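PDB 4BY2: anastral spindle 2, SAS 4 from Drosophila melanogaster, which is an engineered fusion of an Ana2 proline-rich motif with the TCP domain of Sas-4, a centriole-assembly protein that probably acts as a tubulin-binding adaptor. Local coordinates for residues E106-I109 against R110-T113; Y116-A119 against E120-T123; L192-P195 against N196-E200. All coordinates share one frame; numbering follows the deposited sequence.

Contact 1 (E106-I109 against R110-T113)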
ATOM      1  N   GLU A 106      -7.368  -8.566   7.524  1.00 53.34           N
ATOM      2  CA  GLU A 106      -6.645  -8.924   8.754  1.00 53.13           C
ATOM      3  C   GLU A 106      -6.397  -7.700   9.638  1.00 56.38           C
ATOM      4  O   GLU A 106      -5.823  -6.720   9.173  1.00 56.14           O
ATOM      5  CB  GLU A 106      -5.312  -9.619   8.426  1.00 54.60           C
ATOM      6  CG  GLU A 106      -5.451 -11.082   8.029  1.00 66.78           C
ATOM      7  CD  GLU A 106      -4.188 -11.777   7.547  1.00 91.39           C
ATOM      8  OE1 GLU A 106      -3.075 -11.265   7.811  1.00 88.98           O
ATOM      9  OE2 GLU A 106      -4.314 -12.853   6.918  1.00 85.83           O
ATOM     10  N   THR A 107      -6.836  -7.759  10.907  1.00 52.77           N
ATOM     11  CA  THR A 107      -6.660  -6.681  11.886  1.00 52.38           C
ATOM     12  C   THR A 107      -5.798  -7.185  13.045  1.00 56.26           C
ATOM     13  O   THR A 107      -6.260  -7.990  13.854  1.00 55.64           O
ATOM     14  CB  THR A 107      -8.015  -6.093  12.333  1.00 59.32           C
ATOM     15  OG1 THR A 107      -8.795  -5.763  11.184  1.00 60.13           O
ATOM     16  CG2 THR A 107      -7.862  -4.858  13.218  1.00 56.14           C
ATOM     17  N   ASN A 108      -4.533  -6.727  13.093  1.00 53.18           N
ATOM     18  CA  ASN A 108      -3.556  -7.079  14.124  1.00 52.93           C
ATOM     19  C   ASN A 108      -3.420  -5.882  15.070  1.00 56.73           C
ATOM     20  O   ASN A 108      -2.816  -4.875  14.700  1.00 56.21           O
ATOM     21  CB  ASN A 108      -2.202  -7.430  13.490  1.00 55.73           C
ATOM     22  CG  ASN A 108      -2.280  -8.371  12.312  1.00 86.04           C
ATOM     23  OD1 ASN A 108      -2.560  -7.965  11.174  1.00 79.65           O
ATOM     24  ND2 ASN A 108      -2.000  -9.643  12.551  1.00 80.36           N
ATOM     25  N   ILE A 109      -4.032  -5.972  16.264  1.00 53.61           N
ATOM     26  CA  ILE A 109      -4.017  -4.902  17.271  1.00 53.48           C
ATOM     27  C   ILE A 109      -2.632  -4.802  17.936  1.00 56.80           C
ATOM     28  O   ILE A 109      -2.205  -3.699  18.287  1.00 56.65           O
ATOM     29  CB  ILE A 109      -5.202  -5.045  18.281  1.00 56.70           C
ATOM     30  CG1 ILE A 109      -6.559  -4.896  17.548  1.00 56.99           C
ATOM     31  CG2 ILE A 109      -5.105  -4.041  19.449  1.00 57.88           C
ATOM     32  CD1 ILE A 109      -7.774  -5.455  18.276  1.00 65.28           C
ATOM     33  N   ARG A 110      -1.921  -5.939  18.063  1.00 52.56           N
ATOM     34  CA  ARG A 110      -0.579  -5.974  18.654  1.00 52.18           C
ATOM     35  C   ARG A 110       0.458  -5.318  17.741  1.00 55.89           C
ATOM     36  O   ARG A 110       1.335  -4.598  18.224  1.00 55.48           O
ATOM     37  CB  ARG A 110      -0.167  -7.410  19.012  1.00 51.51           C
ATOM     38  CG  ARG A 110      -0.161  -7.666  20.508  1.00 57.75           C
ATOM     39  CD  ARG A 110       0.335  -9.053  20.844  1.00 61.25           C
ATOM     40  NE  ARG A 110      -0.720 -10.063  20.759  1.00 65.70           N
ATOM     41  CZ  ARG A 110      -1.499 -10.425  21.773  1.00 74.89           C
ATOM     42  NH1 ARG A 110      -1.369  -9.846  22.961  1.00 54.05           N
ATOM     43  NH2 ARG A 110      -2.414 -11.369  21.609  1.00 66.86           N
ATOM     44  N   GLU A 111       0.338  -5.550  16.424  1.00 52.41           N
ATOM     45  CA  GLU A 111       1.241  -4.997  15.412  1.00 52.06           C
ATOM     46  C   GLU A 111       0.746  -3.644  14.862  1.00 55.21           C
ATOM     47  O   GLU A 111       1.485  -2.978  14.137  1.00 54.81           O
ATOM     48  CB  GLU A 111       1.476  -6.007  14.269  1.00 53.51           C
ATOM     49  CG  GLU A 111       2.060  -7.344  14.708  1.00 64.57           C
ATOM     50  CD  GLU A 111       1.054  -8.458  14.941  1.00 94.87           C
ATOM     51  OE1 GLU A 111       0.093  -8.256  15.718  1.00 91.43           O
ATOM     52  OE2 GLU A 111       1.254  -9.556  14.373  1.00 95.47           O
ATOM     53  N   GLY A 112      -0.485  -3.259  15.218  1.00 51.50           N
ATOM     54  CA  GLY A 112      -1.129  -2.023  14.773  1.00 51.21           C
ATOM     55  C   GLY A 112      -1.290  -1.958  13.264  1.00 54.82           C
ATOM     56  O   GLY A 112      -1.038  -0.915  12.658  1.00 54.60           O
ATOM     57  N   THR A 113      -1.668  -3.092  12.643  1.00 50.94           N
ATOM     58  CA  THR A 113      -1.798  -3.197  11.191  1.00 50.57           C
ATOM     59  C   THR A 113      -3.152  -3.697  10.707  1.00 53.86           C
ATOM     60  O   THR A 113      -3.769  -4.565  11.326  1.00 53.21           O
ATOM     61  CB  THR A 113      -0.668  -4.059  10.586  1.00 59.39           C
ATOM     62  OG1 THR A 113      -0.619  -5.327  11.241  1.00 59.29           O
ATOM     63  CG2 THR A 113       0.693  -3.387  10.654  1.00 58.85           C
TER

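Contact 2 (Y116-A119 against E120-T123)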
ATOM      1  N   TYR A 116      -5.305  -5.947   3.828  1.00 46.71           N
ATOM      2  CA  TYR A 116      -6.449  -6.256   2.972  1.00 45.81           C
ATOM      3  C   TYR A 116      -6.010  -6.942   1.691  1.00 47.94           C
ATOM      4  O   TYR A 116      -5.153  -6.421   0.984  1.00 47.80           O
ATOM      5  CB  TYR A 116      -7.288  -5.001   2.664  1.00 47.10           C
ATOM      6  CG  TYR A 116      -8.681  -5.313   2.151  1.00 49.37           C
ATOM      7  CD1 TYR A 116      -8.899  -5.637   0.815  1.00 50.06           C
ATOM      8  CD2 TYR A 116      -9.780  -5.294   3.005  1.00 51.32           C
ATOM      9  CE1 TYR A 116     -10.171  -5.947   0.344  1.00 50.83           C
ATOM     10  CE2 TYR A 116     -11.063  -5.580   2.539  1.00 51.83           C
ATOM     11  CZ  TYR A 116     -11.253  -5.905   1.207  1.00 57.87           C
ATOM     12  OH  TYR A 116     -12.511  -6.196   0.732  1.00 58.21           O
ATOM     13  N   TYR A 117      -6.617  -8.098   1.379  1.00 43.24           N
ATOM     14  CA  TYR A 117      -6.314  -8.840   0.163  1.00 42.55           C
ATOM     15  C   TYR A 117      -7.462  -8.733  -0.838  1.00 45.90           C
ATOM     16  O   TYR A 117      -8.561  -9.208  -0.565  1.00 45.33           O
ATOM     17  CB  TYR A 117      -5.969 -10.311   0.473  1.00 43.52           C
ATOM     18  CG  TYR A 117      -5.630 -11.140  -0.751  1.00 45.11           C
ATOM     19  CD1 TYR A 117      -4.450 -10.925  -1.459  1.00 47.09           C
ATOM     20  CD2 TYR A 117      -6.481 -12.146  -1.194  1.00 45.74           C
ATOM     21  CE1 TYR A 117      -4.129 -11.687  -2.580  1.00 47.84           C
ATOM     22  CE2 TYR A 117      -6.166 -12.923  -2.308  1.00 46.54           C
ATOM     23  CZ  TYR A 117      -4.992 -12.682  -3.005  1.00 54.11           C
ATOM     24  OH  TYR A 117      -4.671 -13.440  -4.104  1.00 55.12           O
ATOM     25  N   TYR A 118      -7.208  -8.081  -1.986  1.00 42.25           N
ATOM     26  CA  TYR A 118      -8.173  -7.936  -3.079  1.00 41.45           C
ATOM     27  C   TYR A 118      -7.976  -9.192  -3.924  1.00 46.93           C
ATOM     28  O   TYR A 118      -7.009  -9.289  -4.685  1.00 45.92           O
ATOM     29  CB  TYR A 118      -7.921  -6.651  -3.892  1.00 41.29           C
ATOM     30  CG  TYR A 118      -7.900  -5.383  -3.065  1.00 41.72           C
ATOM     31  CD1 TYR A 118      -6.714  -4.908  -2.511  1.00 42.17           C
ATOM     32  CD2 TYR A 118      -9.062  -4.647  -2.850  1.00 43.32           C
ATOM     33  CE1 TYR A 118      -6.688  -3.743  -1.747  1.00 42.83           C
ATOM     34  CE2 TYR A 118      -9.045  -3.471  -2.099  1.00 43.51           C
ATOM     35  CZ  TYR A 118      -7.855  -3.028  -1.541  1.00 48.60           C
ATOM     36  OH  TYR A 118      -7.820  -1.876  -0.795  1.00 47.76           O
ATOM     37  N   ALA A 119      -8.841 -10.194  -3.691  1.00 45.29           N
ATOM     38  CA  ALA A 119      -8.791 -11.516  -4.309  1.00 46.27           C
ATOM     39  C   ALA A 119      -8.826 -11.526  -5.826  1.00 53.00           C
ATOM     40  O   ALA A 119      -8.050 -12.267  -6.434  1.00 53.64           O
ATOM     41  CB  ALA A 119      -9.894 -12.394  -3.754  1.00 47.16           C
ATOM     42  N   GLU A 120      -9.719 -10.717  -6.433  1.00 50.46           N
ATOM     43  CA  GLU A 120      -9.905 -10.626  -7.882  1.00 50.67           C
ATOM     44  C   GLU A 120      -8.655 -10.119  -8.607  1.00 54.29           C
ATOM     45  O   GLU A 120      -8.303 -10.652  -9.665  1.00 54.02           O
ATOM     46  CB  GLU A 120     -11.121  -9.739  -8.201  1.00 52.32           C
ATOM     47  CG  GLU A 120     -11.789 -10.050  -9.532  1.00 66.13           C
ATOM     48  CD  GLU A 120     -13.167  -9.440  -9.717  1.00 91.25           C
ATOM     49  OE1 GLU A 120     -13.286  -8.195  -9.650  1.00 89.13           O
ATOM     50  OE2 GLU A 120     -14.126 -10.210  -9.954  1.00 86.12           O
ATOM     51  N   THR A 121      -7.981  -9.110  -8.023  1.00 50.11           N
ATOM     52  CA  THR A 121      -6.799  -8.463  -8.588  1.00 49.41           C
ATOM     53  C   THR A 121      -5.457  -8.925  -7.969  1.00 52.46           C
ATOM     54  O   THR A 121      -4.411  -8.405  -8.367  1.00 52.53           O
ATOM     55  CB  THR A 121      -6.959  -6.934  -8.529  1.00 57.61           C
ATOM     56  OG1 THR A 121      -7.440  -6.553  -7.240  1.00 57.78           O
ATOM     57  CG2 THR A 121      -7.896  -6.400  -9.604  1.00 56.09           C
ATOM     58  N   ASN A 122      -5.478  -9.907  -7.024  1.00 47.70           N
ATOM     59  CA  ASN A 122      -4.295 -10.474  -6.345  1.00 46.61           C
ATOM     60  C   ASN A 122      -3.390  -9.378  -5.728  1.00 48.65           C
ATOM     61  O   ASN A 122      -2.161  -9.439  -5.812  1.00 47.84           O
ATOM     62  CB  ASN A 122      -3.526 -11.421  -7.300  1.00 46.82           C
ATOM     63  CG  ASN A 122      -2.465 -12.292  -6.660  1.00 64.93           C
ATOM     64  OD1 ASN A 122      -2.463 -12.550  -5.451  1.00 59.69           O
ATOM     65  ND2 ASN A 122      -1.537 -12.776  -7.472  1.00 54.32           N
ATOM     66  N   THR A 123      -4.027  -8.372  -5.104  1.00 44.38           N
ATOM     67  CA  THR A 123      -3.361  -7.206  -4.521  1.00 43.90           C
ATOM     68  C   THR A 123      -3.492  -7.167  -3.001  1.00 47.74           C
ATOM     69  O   THR A 123      -4.542  -7.509  -2.459  1.00 47.82           O
ATOM     70  CB  THR A 123      -3.910  -5.924  -5.191  1.00 50.62           C
ATOM     71  OG1 THR A 123      -3.884  -6.083  -6.612  1.00 48.97           O
ATOM     72  CG2 THR A 123      -3.146  -4.653  -4.802  1.00 48.57           C
TER

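Contact 3 (L192-P195 against N196-E200)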
ATOM      1  N   LEU A 192      20.148  16.092 -13.050  1.00 81.38           N
ATOM      2  CA  LEU A 192      20.507  14.685 -13.197  1.00 81.20           C
ATOM      3  C   LEU A 192      21.823  14.353 -12.484  1.00 85.81           C
ATOM      4  O   LEU A 192      22.896  14.780 -12.918  1.00 85.47           O
ATOM      5  CB  LEU A 192      20.533  14.291 -14.688  1.00 81.16           C
ATOM      6  CG  LEU A 192      20.745  12.817 -15.038  1.00 85.82           C
ATOM      7  CD1 LEU A 192      19.495  11.998 -14.772  1.00 85.99           C
ATOM      8  CD2 LEU A 192      21.128  12.666 -16.493  1.00 88.30           C
ATOM      9  N   ASN A 193      21.725  13.599 -11.375  1.00 82.76           N
ATOM     10  CA  ASN A 193      22.868  13.169 -10.569  1.00 82.68           C
ATOM     11  C   ASN A 193      23.277  11.747 -10.970  1.00 87.06           C
ATOM     12  O   ASN A 193      22.663  10.770 -10.534  1.00 86.54           O
ATOM     13  CB  ASN A 193      22.557  13.271  -9.068  1.00 82.92           C
ATOM     14  CG  ASN A 193      22.228  14.666  -8.595  1.00102.74           C
ATOM     15  OD1 ASN A 193      23.101  15.529  -8.465  1.00 95.61           O
ATOM     16  ND2 ASN A 193      20.957  14.909  -8.302  1.00 94.36           N
ATOM     17  N   LEU A 194      24.296  11.647 -11.839  1.00 84.29           N
ATOM     18  CA  LEU A 194      24.839  10.389 -12.358  1.00 84.41           C
ATOM     19  C   LEU A 194      25.551   9.584 -11.248  1.00 89.07           C
ATOM     20  O   LEU A 194      26.024  10.193 -10.281  1.00 88.74           O
ATOM     21  CB  LEU A 194      25.819  10.671 -13.524  1.00 84.48           C
ATOM     22  CG  LEU A 194      25.268  10.977 -14.940  1.00 89.25           C
ATOM     23  CD1 LEU A 194      24.376   9.861 -15.476  1.00 89.49           C
ATOM     24  CD2 LEU A 194      24.625  12.358 -15.036  1.00 91.66           C
ATOM     25  N   PRO A 195      25.654   8.230 -11.353  1.00 85.90           N
ATOM     26  CA  PRO A 195      26.334   7.467 -10.285  1.00 85.71           C
ATOM     27  C   PRO A 195      27.853   7.684 -10.208  1.00 89.40           C
ATOM     28  O   PRO A 195      28.434   7.520  -9.132  1.00 88.82           O
ATOM     29  CB  PRO A 195      25.972   6.015 -10.608  1.00 87.45           C
ATOM     30  CG  PRO A 195      25.748   5.999 -12.075  1.00 91.86           C
ATOM     31  CD  PRO A 195      25.146   7.332 -12.414  1.00 87.43           C
ATOM     32  N   ASN A 196      28.486   8.069 -11.341  1.00 85.68           N
ATOM     33  CA  ASN A 196      29.930   8.319 -11.448  1.00 85.19           C
ATOM     34  C   ASN A 196      30.387   9.657 -10.826  1.00 88.76           C
ATOM     35  O   ASN A 196      31.590   9.868 -10.654  1.00 88.47           O
ATOM     36  CB  ASN A 196      30.409   8.195 -12.908  1.00 84.85           C
ATOM     37  CG  ASN A 196      29.624   8.987 -13.933  1.00103.15           C
ATOM     38  OD1 ASN A 196      29.155  10.104 -13.687  1.00 95.55           O
ATOM     39  ND2 ASN A 196      29.505   8.436 -15.132  1.00 93.85           N
ATOM     40  N   GLY A 197      29.434  10.528 -10.494  1.00 84.84           N
ATOM     41  CA  GLY A 197      29.710  11.825  -9.884  1.00 84.38           C
ATOM     42  C   GLY A 197      29.289  13.030 -10.701  1.00 87.52           C
ATOM     43  O   GLY A 197      29.277  14.148 -10.178  1.00 86.89           O
ATOM     44  N   GLN A 198      28.941  12.814 -11.991  1.00 83.74           N
ATOM     45  CA  GLN A 198      28.505  13.862 -12.922  1.00 83.36           C
ATOM     46  C   GLN A 198      27.166  14.479 -12.514  1.00 86.48           C
ATOM     47  O   GLN A 198      26.243  13.753 -12.140  1.00 86.15           O
ATOM     48  CB  GLN A 198      28.420  13.321 -14.359  1.00 84.73           C
ATOM     49  CG  GLN A 198      29.767  13.231 -15.074  1.00101.33           C
ATOM     50  CD  GLN A 198      29.837  12.132 -16.116  1.00121.36           C
ATOM     51  OE1 GLN A 198      30.842  11.423 -16.227  1.00117.63           O
ATOM     52  NE2 GLN A 198      28.787  11.962 -16.912  1.00112.87           N
ATOM     53  N   LYS A 199      27.070  15.819 -12.581  1.00 82.24           N
ATOM     54  CA  LYS A 199      25.857  16.564 -12.246  1.00 81.65           C
ATOM     55  C   LYS A 199      25.392  17.379 -13.460  1.00 84.86           C
ATOM     56  O   LYS A 199      26.056  18.343 -13.853  1.00 84.32           O
ATOM     57  CB  LYS A 199      26.076  17.455 -11.009  1.00 83.91           C
ATOM     58  CG  LYS A 199      24.781  17.864 -10.313  1.00 96.90           C
ATOM     59  CD  LYS A 199      25.031  18.880  -9.206  1.00106.05           C
ATOM     60  CE  LYS A 199      23.782  19.207  -8.422  1.00115.54           C
ATOM     61  NZ  LYS A 199      23.443  18.140  -7.442  1.00124.29           N
ATOM     62  N   GLU A 200      24.262  16.964 -14.063  1.00 80.92           N
ATOM     63  CA  GLU A 200      23.669  17.609 -15.235  1.00 80.39           C
ATOM     64  C   GLU A 200      22.584  18.607 -14.838  1.00 83.96           C
ATOM     65  O   GLU A 200      21.575  18.220 -14.243  1.00 83.82           O
ATOM     66  CB  GLU A 200      23.108  16.561 -16.209  1.00 81.65           C
ATOM     67  CG  GLU A 200      24.029  16.247 -17.368  1.00 91.02           C
ATOM     68  CD  GLU A 200      23.650  15.019 -18.170  1.00109.14           C
ATOM     69  OE1 GLU A 200      22.640  15.076 -18.909  1.00103.03           O
ATOM     70  OE2 GLU A 200      24.369  14.001 -18.065  1.00 99.52           O
TER

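Contact 1 (E106-I109 against R110-T113)
A tight hairpin connection with a G1 beta bulge joins strand 104-108 to strand 113-118 in the Sas-4 part of the fusion, and Asn108 and Thr113 are the pair that closes it. Their backbones bond in both directions: Asn108 N gives to Thr113 O at 2.9 Å, and Thr113 N gives to Asn108 O at 3.0 Å. Both side chains stand on the same face of the sheet, where Thr113 OG1 donates weakly to Asn108 OD1 over 3.3 Å. With chi1 at 54°, OG1 of Thr113 lies between its own backbone N and carbonyl carbon, which turns the hydroxyl to the asparagine and keeps the methyl group clear of it. The bulge arises because Gly112 and Thr113 both face Asn108, an extra residue that lets a short loop pass into an antiparallel ladder. Gly112 has a positive phi, a conformation that glycine adopts easily because it has no side chain to be hindered. In the TCP domain, with its extended antiparallel beta-sheet, such connections lead each strand to the neighbour that follows it in the chain. From the loop, Glu111 folds back at chi2 (96°) and brings OE1 to within 3.3 Å of Asn108 CB. Its carboxylate is turned 71° from the Asn108 amide, and OE2 comes no nearer than 3.7 Å to Asn108 ND2, so any attraction between the acidic group and the amide NH2 is probably loose. At the exposed crown, Ile109 directs its branches away from the second half of the turn and touches Leu95 and Met93 on the preceding hairpin. Arg110 is long enough to cross to that hairpin too, where its guanidinium group makes a salt bridge with Asp91.

Contact 2 (Y116-A119 against E120-T123)
Asn122, not glycine, takes the left-handed conformation at the bulge of this Sas-4 hairpin, and its side-chain oxygen accepts a bond from a tyrosine hydroxyl. Tyr117 OH donates to Asn122 OD1 at 2.7 Å, coming from 39° above the carbonyl plane. The ring and amide planes stand 81° apart, with OD1 at the edge of the ring. Tyr117 holds CG anti to its backbone N (chi1 -179°), which sends the ring along the turn, its CE1-CZ edge and hydroxyl toward Asn122. Because Asn122 and Thr123 both face Tyr118, the turn is a G1 beta bulge, closed by Tyr118 N to Thr123 O at 2.8 Å and by the return bond from Thr123 N to Tyr118 O. Inside the loop, Thr123 OG1 donates to Thr121 O over 3.0 Å, while Thr121 OG1 rests 3.4 Å from Tyr118 CB. One face of the Tyr118 ring is covered by Tyr116 CD1, and Arg15 and Pro18 of the fused Ana2 part also touch Tyr118. Asparagine tolerates positive phi better than most residues, and its carbonyl gives the phenol an acceptor, so the bulge is probably steadied by a side-chain bond as well as the backbone pair.

Contact 3 (L192-P195 against N196-E200)
Lys199 NZ meets Asn193 OD1 at 2.8 Å, in the amide plane and on a lone pair of the oxygen. The two side chains lie next to each other on one face of the hairpin and point the same way. The lysine runs extended and bends only at chi4 (78°), which brings the ammonium group round to the amide oxygen. A leucine in place of Asn193 would probably leave the Lys199 ammonium without this acceptor and its chain freer to swing into solvent. On the other face Leu192 and Glu200 also run alongside each other: Leu192 CD2 lies 3.7 Å from Glu200 OE1, an oxygen that accepts its hydrogen bond from His202. Leu194 packs its CB 3.8 Å from Gln198 CB, as Leu192 does with Glu200 CB, and the CD2 methyls of both leucines lie against the Glu200 carboxylate.

These side chains are placed by a backbone ladder. Leu192 and Glu200 form a hydrogen-bonded pair, each N reaching the other's O at 2.8 Å; Asn193 and Lys199 follow as a non-hydrogen-bonded pair, and Leu194 N gives to Gln198 O. A type I turn from Leu194 to Gly197 reverses the chain, though its Gly197 N to Leu194 O bond is weak at 3.4 Å. Pro195, whose ring already holds phi near -70°, fits the turn's second position, and Gly197 takes a positive phi that side chains would resist. Asn196 OD1 accepts from Gln198 N at 3.2 Å, an Asx turn that probably stiffens the loop. Further out, Asn193 bonds through its backbone to His181 and Leu192 rests on Leu182, both in strand 181-185, so strand 190-193 lies between that strand and strand 199-202, the last of the Sas-4 sheet in this chain.

All three contacts are hairpin connections of the Sas-4 TCP domain, met in series along an antiparallel sheet in which each strand lies beside its successor. Contacts 1 and 2 lie at the two ends of strand 113-118, with centres 19 Å apart, and both have a G1 bulge; contact 3 has a type I turn with an Asx turn. The 192-200 hairpin sits far along the sheet, on the opposite side of the chain's centre: its own centre is 43 Å from that of contact 1 and 40 Å from that of contact 2, with nearest atoms about 33 and 30 Å apart. Residues of the fused Ana2 part, among them Pro14 and Pro18, touch contact 2.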